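Local atomic coordinates of glutathione peroxidase-like peroxiredoxin HYR1 (PDB entry 3CMI), a protein that reduces hydroperoxides at the expense of thioredoxin and relays hydroperoxide stress by oxidising the transcription activator YAP1. Residues Lys137-Lys142 / Ser160-Glu165. Sequence-based numbering, arbitrary orientation.
Sequences KFLVDK and SETIEE
Leu139, in strand 137-140, meets helix 160-167 with both of its methyl branches, and that one side chain makes the whole of this contact from the strand side. CD2 reaches CG2 of Thr162 at 3.6 Å, methyl against methyl, while CD1 lies 3.8 Å from CG1 of Ile163. CD2 also lies 4.0 Å from Ile163 CG1, so the methylene sits against the fork of the leucine, and the two side chains cross nearly at right angles. CB of Leu139 points toward the helix, and CG, roughly anti to the backbone nitrogen (chi1 -153°), brings the fork up to it. A chi1 of -58° sets OG1 of Thr162 beside the backbone nitrogen and CG2 anti to it, and it is CG2 that meets the leucine.

Further out, the strand is held in the central sheet by backbone hydrogen bonds to 34-41 on one edge and 146-150 on the other, which fixes where Leu139 emerges; its side chain also touches Leu36. On the helix, Thr162 packs on Tyr147 and Tyr150, and Ile163 continues to Leu56 of helix 47-60. The C-terminal helix thus lies on the same sheet face as helix 47-60, as in the thioredoxin fold. With no hydrogen bond or salt bridge between the two segments, and only 116 Å² buried, their direct contact is van der Waals alone: it imposes no bond direction, and what it contributes to seating the helix over the strand comes from the shapes of Leu139, Thr162 and Ile163.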
# COMPACT_ATOMS: atom_id res chain seq x y z
N LYS A 137 3.97 -3.88 -3.03
CA LYS A 137 2.90 -3.99 -2.03
C LYS A 137 3.43 -4.25 -0.62
O LYS A 137 4.34 -5.07 -0.42
CB LYS A 137 1.94 -5.12 -2.41
CG LYS A 137 1.33 -5.02 -3.81
CD LYS A 137 1.06 -6.39 -4.38
CE LYS A 137 0.64 -6.33 -5.84
NZ LYS A 137 1.79 -6.48 -6.78
N PHE A 138 2.86 -3.55 0.35
CA PHE A 138 3.15 -3.75 1.76
C PHE A 138 1.86 -4.09 2.48
O PHE A 138 0.86 -3.39 2.33
CB PHE A 138 3.72 -2.48 2.40
CG PHE A 138 5.06 -2.05 1.87
CD1 PHE A 138 5.16 -1.34 0.67
CD2 PHE A 138 6.22 -2.28 2.60
CE1 PHE A 138 6.41 -0.92 0.19
CE2 PHE A 138 7.46 -1.85 2.14
CZ PHE A 138 7.55 -1.18 0.92
N LEU A 139 1.88 -5.17 3.26
CA LEU A 139 0.71 -5.58 4.03
C LEU A 139 0.92 -5.18 5.49
O LEU A 139 1.96 -5.50 6.08
CB LEU A 139 0.50 -7.09 3.88
CG LEU A 139 -0.87 -7.74 4.01
CD1 LEU A 139 -1.98 -7.00 3.26
CD2 LEU A 139 -0.76 -9.19 3.53
N VAL A 140 -0.06 -4.48 6.05
CA VAL A 140 0.01 -3.96 7.42
C VAL A 140 -1.01 -4.62 8.36
O VAL A 140 -2.18 -4.82 8.01
CB VAL A 140 -0.13 -2.41 7.43
CG1 VAL A 140 -0.06 -1.86 8.85
CG2 VAL A 140 0.96 -1.76 6.57
N ASP A 141 -0.53 -4.93 9.56
CA ASP A 141 -1.26 -5.47 10.72
C ASP A 141 -2.53 -4.70 11.09
O ASP A 141 -2.69 -3.53 10.70
CB ASP A 141 -0.31 -5.36 11.93
CG ASP A 141 -0.38 -6.53 12.86
OD1 ASP A 141 -1.43 -6.71 13.52
OD2 ASP A 141 0.63 -7.24 12.98
N LYS A 142 -3.41 -5.34 11.86
CA LYS A 142 -4.51 -4.65 12.54
C LYS A 142 -4.02 -3.78 13.71
O LYS A 142 -4.74 -2.89 14.18
CB LYS A 142 -5.55 -5.65 13.05
CG LYS A 142 -6.53 -6.12 11.99
CD LYS A 142 -7.61 -7.01 12.59
CE LYS A 142 -8.70 -7.31 11.57
NZ LYS A 142 -9.52 -6.11 11.19
N SER A 160 -4.44 -13.20 -0.81
CA SER A 160 -5.74 -13.35 -0.15
C SER A 160 -5.66 -14.18 1.14
O SER A 160 -6.22 -13.78 2.17
CB SER A 160 -6.79 -13.89 -1.12
OG SER A 160 -6.53 -15.24 -1.50
N GLU A 161 -4.96 -15.31 1.08
CA GLU A 161 -4.79 -16.20 2.23
C GLU A 161 -4.05 -15.56 3.40
O GLU A 161 -4.42 -15.74 4.56
CB GLU A 161 -4.10 -17.51 1.82
CG GLU A 161 -5.00 -18.45 1.03
CD GLU A 161 -6.14 -19.02 1.86
OE1 GLU A 161 -7.30 -18.93 1.41
OE2 GLU A 161 -5.88 -19.54 2.96
N THR A 162 -2.99 -14.81 3.09
CA THR A 162 -2.27 -14.03 4.08
C THR A 162 -3.16 -12.92 4.67
O THR A 162 -3.15 -12.68 5.88
CB THR A 162 -1.00 -13.41 3.47
OG1 THR A 162 -0.16 -14.45 2.96
CG2 THR A 162 -0.22 -12.59 4.51
N ILE A 163 -3.93 -12.26 3.82
CA ILE A 163 -4.89 -11.24 4.28
C ILE A 163 -5.91 -11.87 5.24
O ILE A 163 -6.22 -11.28 6.28
CB ILE A 163 -5.59 -10.50 3.10
CG1 ILE A 163 -4.58 -9.62 2.36
CG2 ILE A 163 -6.75 -9.60 3.58
CD1 ILE A 163 -5.05 -9.11 1.01
N GLU A 164 -6.38 -13.07 4.90
CA GLU A 164 -7.37 -13.75 5.73
C GLU A 164 -6.85 -14.08 7.13
O GLU A 164 -7.59 -13.92 8.10
CB GLU A 164 -7.93 -15.00 5.03
CG GLU A 164 -8.92 -14.63 3.92
CD GLU A 164 -9.71 -15.79 3.36
OE1 GLU A 164 -9.84 -16.84 4.04
OE2 GLU A 164 -10.22 -15.64 2.23
N GLU A 165 -5.59 -14.51 7.25
CA GLU A 165 -5.03 -14.82 8.57
C GLU A 165 -4.79 -13.58 9.43
O GLU A 165 -4.87 -13.64 10.66
CB GLU A 165 -3.80 -15.75 8.50
CG GLU A 165 -2.55 -15.21 7.82
CD GLU A 165 -1.49 -16.29 7.60
OE1 GLU A 165 -1.49 -17.32 8.30
OE2 GLU A 165 -0.62 -16.11 6.71